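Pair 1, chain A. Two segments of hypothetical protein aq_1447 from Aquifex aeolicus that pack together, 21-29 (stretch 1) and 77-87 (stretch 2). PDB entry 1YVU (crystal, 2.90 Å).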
# COMPACT_ATOMS: atom_id res chain seq x y z
N PHE A 21 16.46 -13.92 32.71
CA PHE A 21 16.54 -12.67 31.92
C PHE A 21 17.08 -11.45 32.71
O PHE A 21 16.61 -11.18 33.82
CB PHE A 21 15.14 -12.26 31.41
CG PHE A 21 14.72 -12.93 30.13
CD1 PHE A 21 14.87 -14.32 29.93
CD2 PHE A 21 14.11 -12.16 29.13
CE1 PHE A 21 14.41 -14.95 28.76
CE2 PHE A 21 13.65 -12.78 27.94
CZ PHE A 21 13.79 -14.18 27.76
N THR A 22 17.95 -10.68 32.06
CA THR A 22 18.52 -9.46 32.64
C THR A 22 17.71 -8.21 32.23
O THR A 22 17.55 -7.90 31.05
CB THR A 22 20.00 -9.32 32.25
OG1 THR A 22 20.69 -10.54 32.56
CG2 THR A 22 20.67 -8.19 33.03
N VAL A 23 17.20 -7.50 33.24
CA VAL A 23 16.40 -6.29 33.03
C VAL A 23 17.29 -5.04 33.03
O VAL A 23 18.30 -4.96 33.74
CB VAL A 23 15.29 -6.13 34.12
CG1 VAL A 23 14.30 -5.05 33.73
CG2 VAL A 23 14.56 -7.44 34.34
N PHE A 24 16.91 -4.09 32.17
CA PHE A 24 17.57 -2.80 32.00
C PHE A 24 16.53 -1.68 31.91
O PHE A 24 15.65 -1.74 31.05
CB PHE A 24 18.47 -2.79 30.74
CG PHE A 24 19.74 -3.60 30.88
CD1 PHE A 24 19.87 -4.84 30.26
CD2 PHE A 24 20.80 -3.14 31.70
CE1 PHE A 24 21.04 -5.64 30.45
CE2 PHE A 24 21.97 -3.94 31.91
CZ PHE A 24 22.09 -5.18 31.29
N LYS A 25 16.56 -0.73 32.83
CA LYS A 25 15.62 0.40 32.78
C LYS A 25 16.47 1.69 32.69
O LYS A 25 17.55 1.75 33.32
CB LYS A 25 14.72 0.43 34.03
CG LYS A 25 13.35 1.10 33.80
CD LYS A 25 12.79 1.72 35.09
CE LYS A 25 11.43 2.36 34.85
NZ LYS A 25 10.95 3.08 36.06
N PRO A 26 16.05 2.70 31.87
CA PRO A 26 16.84 3.95 31.75
C PRO A 26 16.82 4.78 33.02
O PRO A 26 15.91 4.64 33.85
CB PRO A 26 16.15 4.70 30.61
CG PRO A 26 15.52 3.61 29.82
CD PRO A 26 14.95 2.74 30.88
N THR A 27 17.84 5.61 33.20
CA THR A 27 17.87 6.47 34.37
C THR A 27 17.18 7.80 34.02
O THR A 27 16.89 8.62 34.89
CB THR A 27 19.30 6.69 34.91
OG1 THR A 27 20.14 5.61 34.47
CG2 THR A 27 19.32 6.69 36.43
N HIS A 28 16.87 7.95 32.73
CA HIS A 28 16.20 9.13 32.19
C HIS A 28 14.71 8.85 31.92
O HIS A 28 14.06 8.18 32.73
CB HIS A 28 16.86 9.65 30.89
CG HIS A 28 18.23 9.12 30.60
ND1 HIS A 28 19.32 9.94 30.46
CD2 HIS A 28 18.66 7.86 30.32
CE1 HIS A 28 20.37 9.23 30.09
NE2 HIS A 28 19.99 7.97 30.00
N GLU A 29 14.21 9.31 30.76
CA GLU A 29 12.79 9.19 30.34
C GLU A 29 12.43 8.23 29.19
O GLU A 29 13.27 7.50 28.64
CB GLU A 29 12.24 10.59 29.98
CG GLU A 29 12.44 11.71 31.00
CD GLU A 29 12.15 13.10 30.43
OE1 GLU A 29 12.25 13.29 29.19
OE2 GLU A 29 11.82 14.00 31.22
N ILE A 77 22.34 11.66 21.09
CA ILE A 77 21.98 11.55 22.51
C ILE A 77 22.49 10.23 23.09
O ILE A 77 22.33 9.17 22.49
CB ILE A 77 20.43 11.60 22.72
CG1 ILE A 77 19.80 12.66 21.83
CG2 ILE A 77 20.11 11.92 24.19
CD1 ILE A 77 18.29 12.59 21.75
N VAL A 78 23.16 10.32 24.24
CA VAL A 78 23.66 9.12 24.90
C VAL A 78 22.59 8.71 25.91
O VAL A 78 21.87 9.56 26.46
CB VAL A 78 25.01 9.34 25.62
CG1 VAL A 78 25.71 7.99 25.82
CG2 VAL A 78 25.91 10.27 24.84
N GLU A 79 22.43 7.39 26.06
CA GLU A 79 21.44 6.79 26.96
C GLU A 79 22.04 5.77 27.92
O GLU A 79 22.72 4.85 27.50
CB GLU A 79 20.32 6.11 26.16
CG GLU A 79 19.40 7.06 25.37
CD GLU A 79 19.67 7.07 23.86
OE1 GLU A 79 20.15 6.05 23.31
OE2 GLU A 79 19.39 8.11 23.22
N LEU A 80 21.77 5.95 29.20
CA LEU A 80 22.25 5.02 30.21
C LEU A 80 21.11 4.23 30.83
O LEU A 80 19.97 4.71 30.95
CB LEU A 80 23.18 5.70 31.25
CG LEU A 80 22.82 6.17 32.66
CD1 LEU A 80 24.06 6.27 33.49
CD2 LEU A 80 22.15 7.52 32.65
N LYS A 81 21.40 2.95 31.07
CA LYS A 81 20.45 2.03 31.66
C LYS A 81 21.16 0.96 32.46
O LYS A 81 22.23 0.49 32.05
CB LYS A 81 19.56 1.39 30.58
CG LYS A 81 20.18 1.32 29.24
CD LYS A 81 19.22 0.89 28.23
CE LYS A 81 20.03 0.22 27.19
NZ LYS A 81 20.60 -1.03 27.79
N ARG A 82 20.57 0.62 33.61
CA ARG A 82 21.13 -0.38 34.54
C ARG A 82 20.10 -1.43 35.02
O ARG A 82 19.21 -1.74 34.27
CB ARG A 82 21.88 0.33 35.70
CG ARG A 82 21.32 1.71 36.15
CD ARG A 82 22.26 2.44 37.14
NE ARG A 82 22.52 3.84 36.76
CZ ARG A 82 22.71 4.86 37.60
NH1 ARG A 82 22.69 4.68 38.91
NH2 ARG A 82 22.89 6.09 37.12
N VAL A 83 20.23 -1.92 36.27
CA VAL A 83 19.38 -2.94 36.98
C VAL A 83 19.79 -4.39 36.66
O VAL A 83 20.64 -4.63 35.79
CB VAL A 83 17.78 -2.77 36.82
CG1 VAL A 83 16.99 -3.68 37.82
CG2 VAL A 83 17.36 -1.32 37.05
N GLY A 84 19.22 -5.31 37.44
CA GLY A 84 19.46 -6.74 37.30
C GLY A 84 18.19 -7.58 37.20
O GLY A 84 17.07 -7.06 37.21
N GLU A 85 18.42 -8.90 37.18
CA GLU A 85 17.46 -10.02 37.05
C GLU A 85 15.99 -10.09 37.48
O GLU A 85 15.54 -9.44 38.44
CB GLU A 85 18.13 -11.30 37.54
CG GLU A 85 19.16 -11.84 36.58
CD GLU A 85 20.35 -12.47 37.27
OE1 GLU A 85 20.14 -13.32 38.17
OE2 GLU A 85 21.49 -12.10 36.90
N GLU A 86 15.28 -10.98 36.77
CA GLU A 86 13.86 -11.35 36.92
C GLU A 86 13.61 -12.54 35.97
O GLU A 86 14.23 -12.64 34.91
CB GLU A 86 12.91 -10.18 36.60
CG GLU A 86 12.23 -9.56 37.83
CD GLU A 86 10.98 -8.78 37.48
OE1 GLU A 86 9.90 -9.41 37.46
OE2 GLU A 86 11.05 -7.54 37.24
N GLU A 87 12.73 -13.46 36.38
CA GLU A 87 12.40 -14.66 35.61
C GLU A 87 11.11 -14.52 34.80
O GLU A 87 10.04 -14.22 35.34
CB GLU A 87 12.34 -15.88 36.52
CG GLU A 87 13.62 -16.14 37.32
CD GLU A 87 14.23 -17.50 37.06
OE1 GLU A 87 13.62 -18.52 37.46
OE2 GLU A 87 15.33 -17.55 36.47

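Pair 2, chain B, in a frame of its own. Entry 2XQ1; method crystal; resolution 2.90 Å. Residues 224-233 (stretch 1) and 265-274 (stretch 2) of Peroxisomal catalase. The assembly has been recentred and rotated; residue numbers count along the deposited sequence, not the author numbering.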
# COMPACT_ATOMS: atom_id res chain seq x y z
N VAL B 224 -21.24 30.45 14.01
CA VAL B 224 -20.44 31.35 13.18
C VAL B 224 -20.33 30.96 11.71
O VAL B 224 -20.52 29.81 11.34
CB VAL B 224 -19.00 31.56 13.69
CG1 VAL B 224 -18.97 31.76 15.18
CG2 VAL B 224 -18.17 30.38 13.34
N GLN B 225 -20.03 31.97 10.90
CA GLN B 225 -19.73 31.84 9.47
C GLN B 225 -18.49 32.70 9.24
O GLN B 225 -18.49 33.87 9.63
CB GLN B 225 -20.88 32.39 8.63
CG GLN B 225 -22.05 31.46 8.49
CD GLN B 225 -21.98 30.53 7.28
OE1 GLN B 225 -21.25 30.78 6.31
NE2 GLN B 225 -22.73 29.44 7.33
N VAL B 226 -17.45 32.15 8.63
CA VAL B 226 -16.18 32.86 8.56
C VAL B 226 -15.95 33.41 7.16
O VAL B 226 -16.28 32.75 6.18
CB VAL B 226 -15.02 31.97 9.07
CG1 VAL B 226 -13.69 32.74 9.10
CG2 VAL B 226 -15.33 31.44 10.48
N HIS B 227 -15.41 34.62 7.06
CA HIS B 227 -15.15 35.27 5.75
C HIS B 227 -13.69 35.72 5.62
O HIS B 227 -13.17 36.49 6.46
CB HIS B 227 -16.04 36.50 5.55
CG HIS B 227 -17.51 36.21 5.48
ND1 HIS B 227 -18.21 35.65 6.54
CD2 HIS B 227 -18.42 36.43 4.51
CE1 HIS B 227 -19.48 35.52 6.22
NE2 HIS B 227 -19.64 35.99 4.99
N PHE B 228 -13.01 35.28 4.57
CA PHE B 228 -11.69 35.82 4.28
C PHE B 228 -11.81 36.72 3.06
O PHE B 228 -12.11 36.23 1.98
CB PHE B 228 -10.65 34.71 4.00
CG PHE B 228 -10.39 33.81 5.17
CD1 PHE B 228 -10.60 34.23 6.48
CD2 PHE B 228 -9.89 32.53 4.95
CE1 PHE B 228 -10.34 33.35 7.57
CE2 PHE B 228 -9.62 31.65 6.03
CZ PHE B 228 -9.84 32.05 7.33
N ILE B 229 -11.57 38.01 3.21
CA ILE B 229 -11.77 38.91 2.08
C ILE B 229 -10.49 39.50 1.51
O ILE B 229 -9.75 40.20 2.22
CB ILE B 229 -12.80 39.98 2.41
CG1 ILE B 229 -14.13 39.29 2.69
CG2 ILE B 229 -12.92 40.98 1.25
CD1 ILE B 229 -15.08 40.10 3.48
N ALA B 230 -10.25 39.23 0.23
CA ALA B 230 -8.99 39.56 -0.41
C ALA B 230 -8.72 41.06 -0.46
O ALA B 230 -9.55 41.82 -0.99
CB ALA B 230 -8.97 38.98 -1.80
N ASN B 231 -7.58 41.48 0.09
CA ASN B 231 -7.15 42.88 0.05
C ASN B 231 -6.78 43.31 -1.35
O ASN B 231 -6.61 44.49 -1.62
CB ASN B 231 -5.97 43.12 0.99
CG ASN B 231 -6.41 43.25 2.44
OD1 ASN B 231 -7.55 43.59 2.73
ND2 ASN B 231 -5.50 42.97 3.36
N GLN B 232 -6.64 42.32 -2.23
CA GLN B 232 -6.32 42.50 -3.62
C GLN B 232 -7.63 42.62 -4.43
O GLN B 232 -7.59 42.73 -5.66
CB GLN B 232 -5.49 41.31 -4.12
CG GLN B 232 -4.15 41.10 -3.40
CD GLN B 232 -4.26 40.63 -1.93
OE1 GLN B 232 -4.87 39.60 -1.62
NE2 GLN B 232 -3.66 41.40 -1.02
N GLY B 233 -8.77 42.61 -3.74
CA GLY B 233 -10.09 42.66 -4.38
C GLY B 233 -10.50 41.42 -5.18
O GLY B 233 -9.67 40.59 -5.53
N ASP B 265 5.34 41.13 -3.48
CA ASP B 265 3.94 41.52 -3.57
C ASP B 265 3.01 40.51 -2.84
O ASP B 265 2.12 39.91 -3.44
CB ASP B 265 3.57 41.66 -5.05
CG ASP B 265 2.27 42.39 -5.25
OD1 ASP B 265 1.82 43.08 -4.30
OD2 ASP B 265 1.69 42.26 -6.35
N TYR B 266 3.22 40.35 -1.55
CA TYR B 266 2.50 39.35 -0.77
C TYR B 266 1.01 39.63 -0.70
O TYR B 266 0.63 40.72 -0.27
CB TYR B 266 3.03 39.34 0.65
CG TYR B 266 4.52 39.23 0.79
CD1 TYR B 266 5.24 38.25 0.09
CD2 TYR B 266 5.22 40.06 1.68
CE1 TYR B 266 6.61 38.13 0.24
CE2 TYR B 266 6.60 39.94 1.85
CZ TYR B 266 7.29 38.98 1.12
OH TYR B 266 8.66 38.84 1.27
N PRO B 267 0.17 38.65 -1.08
CA PRO B 267 -1.28 38.78 -1.06
C PRO B 267 -1.81 38.57 0.34
O PRO B 267 -1.21 37.82 1.11
CB PRO B 267 -1.73 37.61 -1.93
CG PRO B 267 -0.71 36.58 -1.67
CD PRO B 267 0.59 37.32 -1.56
N SER B 268 -2.91 39.22 0.67
CA SER B 268 -3.44 39.11 2.03
C SER B 268 -4.97 39.16 2.08
O SER B 268 -5.65 39.55 1.12
CB SER B 268 -2.81 40.16 2.97
OG SER B 268 -2.98 41.48 2.48
N TRP B 269 -5.49 38.71 3.22
CA TRP B 269 -6.90 38.59 3.45
C TRP B 269 -7.19 39.13 4.84
O TRP B 269 -6.40 38.90 5.76
CB TRP B 269 -7.32 37.11 3.34
CG TRP B 269 -7.32 36.57 1.92
CD1 TRP B 269 -8.40 36.42 1.10
CD2 TRP B 269 -6.19 36.15 1.16
NE1 TRP B 269 -8.02 35.93 -0.11
CE2 TRP B 269 -6.66 35.76 -0.11
CE3 TRP B 269 -4.82 36.07 1.42
CZ2 TRP B 269 -5.81 35.29 -1.12
CZ3 TRP B 269 -3.97 35.60 0.43
CH2 TRP B 269 -4.47 35.21 -0.83
N GLU B 270 -8.30 39.86 4.97
CA GLU B 270 -8.82 40.30 6.27
C GLU B 270 -9.91 39.34 6.71
O GLU B 270 -10.75 38.94 5.90
CB GLU B 270 -9.41 41.70 6.18
CG GLU B 270 -8.48 42.76 5.61
CD GLU B 270 -7.34 43.17 6.55
OE1 GLU B 270 -7.52 43.25 7.78
OE2 GLU B 270 -6.23 43.42 6.04
N CYS B 271 -9.93 38.99 7.99
CA CYS B 271 -10.83 37.94 8.45
C CYS B 271 -11.98 38.49 9.28
O CYS B 271 -11.75 39.27 10.21
CB CYS B 271 -10.06 36.95 9.30
SG CYS B 271 -8.53 36.35 8.57
N TYR B 272 -13.21 38.07 8.95
CA TYR B 272 -14.40 38.46 9.72
C TYR B 272 -15.23 37.24 10.12
O TYR B 272 -15.07 36.16 9.55
CB TYR B 272 -15.31 39.36 8.89
CG TYR B 272 -14.64 40.55 8.25
CD1 TYR B 272 -13.95 40.42 7.04
CD2 TYR B 272 -14.74 41.84 8.82
CE1 TYR B 272 -13.35 41.51 6.42
CE2 TYR B 272 -14.14 42.95 8.22
CZ TYR B 272 -13.44 42.78 7.01
OH TYR B 272 -12.84 43.84 6.38
N ILE B 273 -16.13 37.42 11.07
CA ILE B 273 -17.12 36.40 11.34
C ILE B 273 -18.54 36.99 11.39
O ILE B 273 -18.70 38.15 11.70
CB ILE B 273 -16.85 35.64 12.65
CG1 ILE B 273 -16.82 36.60 13.83
CG2 ILE B 273 -15.57 34.82 12.56
CD1 ILE B 273 -16.80 35.89 15.17
N GLN B 274 -19.55 36.19 11.06
CA GLN B 274 -20.94 36.53 11.36
C GLN B 274 -21.35 35.67 12.53
O GLN B 274 -21.04 34.49 12.56
CB GLN B 274 -21.83 36.19 10.18
CG GLN B 274 -21.65 37.06 8.99
CD GLN B 274 -22.51 36.61 7.82
OE1 GLN B 274 -22.31 35.51 7.27
NE2 GLN B 274 -23.46 37.46 7.40

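Both pairs are two antiparallel segments joined edge to edge by backbone hydrogen bonds, and N, CA and C of 14 central residues superpose with an RMSD of 0.9 Å. The end-to-end directions of the touching parts differ by 142° in pair 1; the strand axes of pair 2 differ by 149°. The buried areas are also close, 804 Å² and 846 Å².

The match is tightest around Leu80(A) and Ser268(B), whose CA atoms fall 0.2 Å apart, and Lys81(A) and Trp269(B), at 0.3 Å. On the other segment, Phe24(A) matches Phe228(B), Lys25(A) matches Ile229(B), Pro26(A) matches Ala230(B) and Thr27(A) matches Asn231(B), all within 0.7 Å. The hydrogen bonds follow this register. In pair 1, Lys25(A) N donates to Arg82(A) O and Arg82(A) N to Lys25(A) O, both at 3.2 Å; in pair 2, Ile229(B) N reaches Glu270(B) O at 3.0 Å and Glu270(B) N reaches Ile229(B) O at 3.1 Å. One step on, Thr27(A) N to Leu80(A) O (3.2 Å) corresponds to Asn231(B) N to Ser268(B) O (2.9 Å).

The ladders differ beyond this common part. Pair 2 continues regularly, with His227(B) N to Tyr272(B) O and Tyr272(B) N to His227(B) O both at 2.9 Å. At the matching positions, Val23(A) and Gly84(A), pair 1 has no such bonds. Val83(A), with a phi of 85°, interrupts the strand and has no counterpart in the superposition. Here Val23(A) O lies 3.1 Å from Val83(A) O, two acceptors that cannot bond to each other, while Phe24(A) CA makes a CA-H...O contact of 3.0 Å with Arg82(A) O. Pairing resumes where Glu86(A) N donates to Phe21(A) O at 3.2 Å.

The side chains fill the shared frame differently. At the Pro26(A)/Ala230(B) position, a small side chain faces a long one on the same face of the sheet: Pro26(A) CA approaches Lys81(A) CB at 3.9 Å, whereas Ala230(B) CB sits 3.6 Å from Trp269(B) NE1. The matched phenylalanines both have chi1 near m, yet their surroundings diverge. Phe24(A) CB lies 4.0 Å from Lys81(A) NZ, and backbone carbonyls approach its ring obliquely; Phe228(B) CD1 instead meets Cys271(B) SG at 3.6 Å, an oblique sulfur-aromatic contact.

The positions just after the first strand use different chemistry. Thr27(A) OG1 packs 3.3 Å from Leu80(A) CG, and Thr27(A) CG2 lies over one face of the Arg82(A) guanidinium, 3.7 Å from Arg82(A) NH2. Asn231(B), in its place, donates from ND2 to Glu270(B) OE2 at 2.8 Å and to Ser268(B) OG at 3.1 Å, so one amide links two side chains of the opposing strand. At the next position, His28(A) NE2 accepts a hydrogen bond from Leu80(A) N at 2.8 Å with an angle of 170°, engaging the backbone through the ring edge. The CA-to-CB bond of Gln232(B), its match, also points toward the other segment.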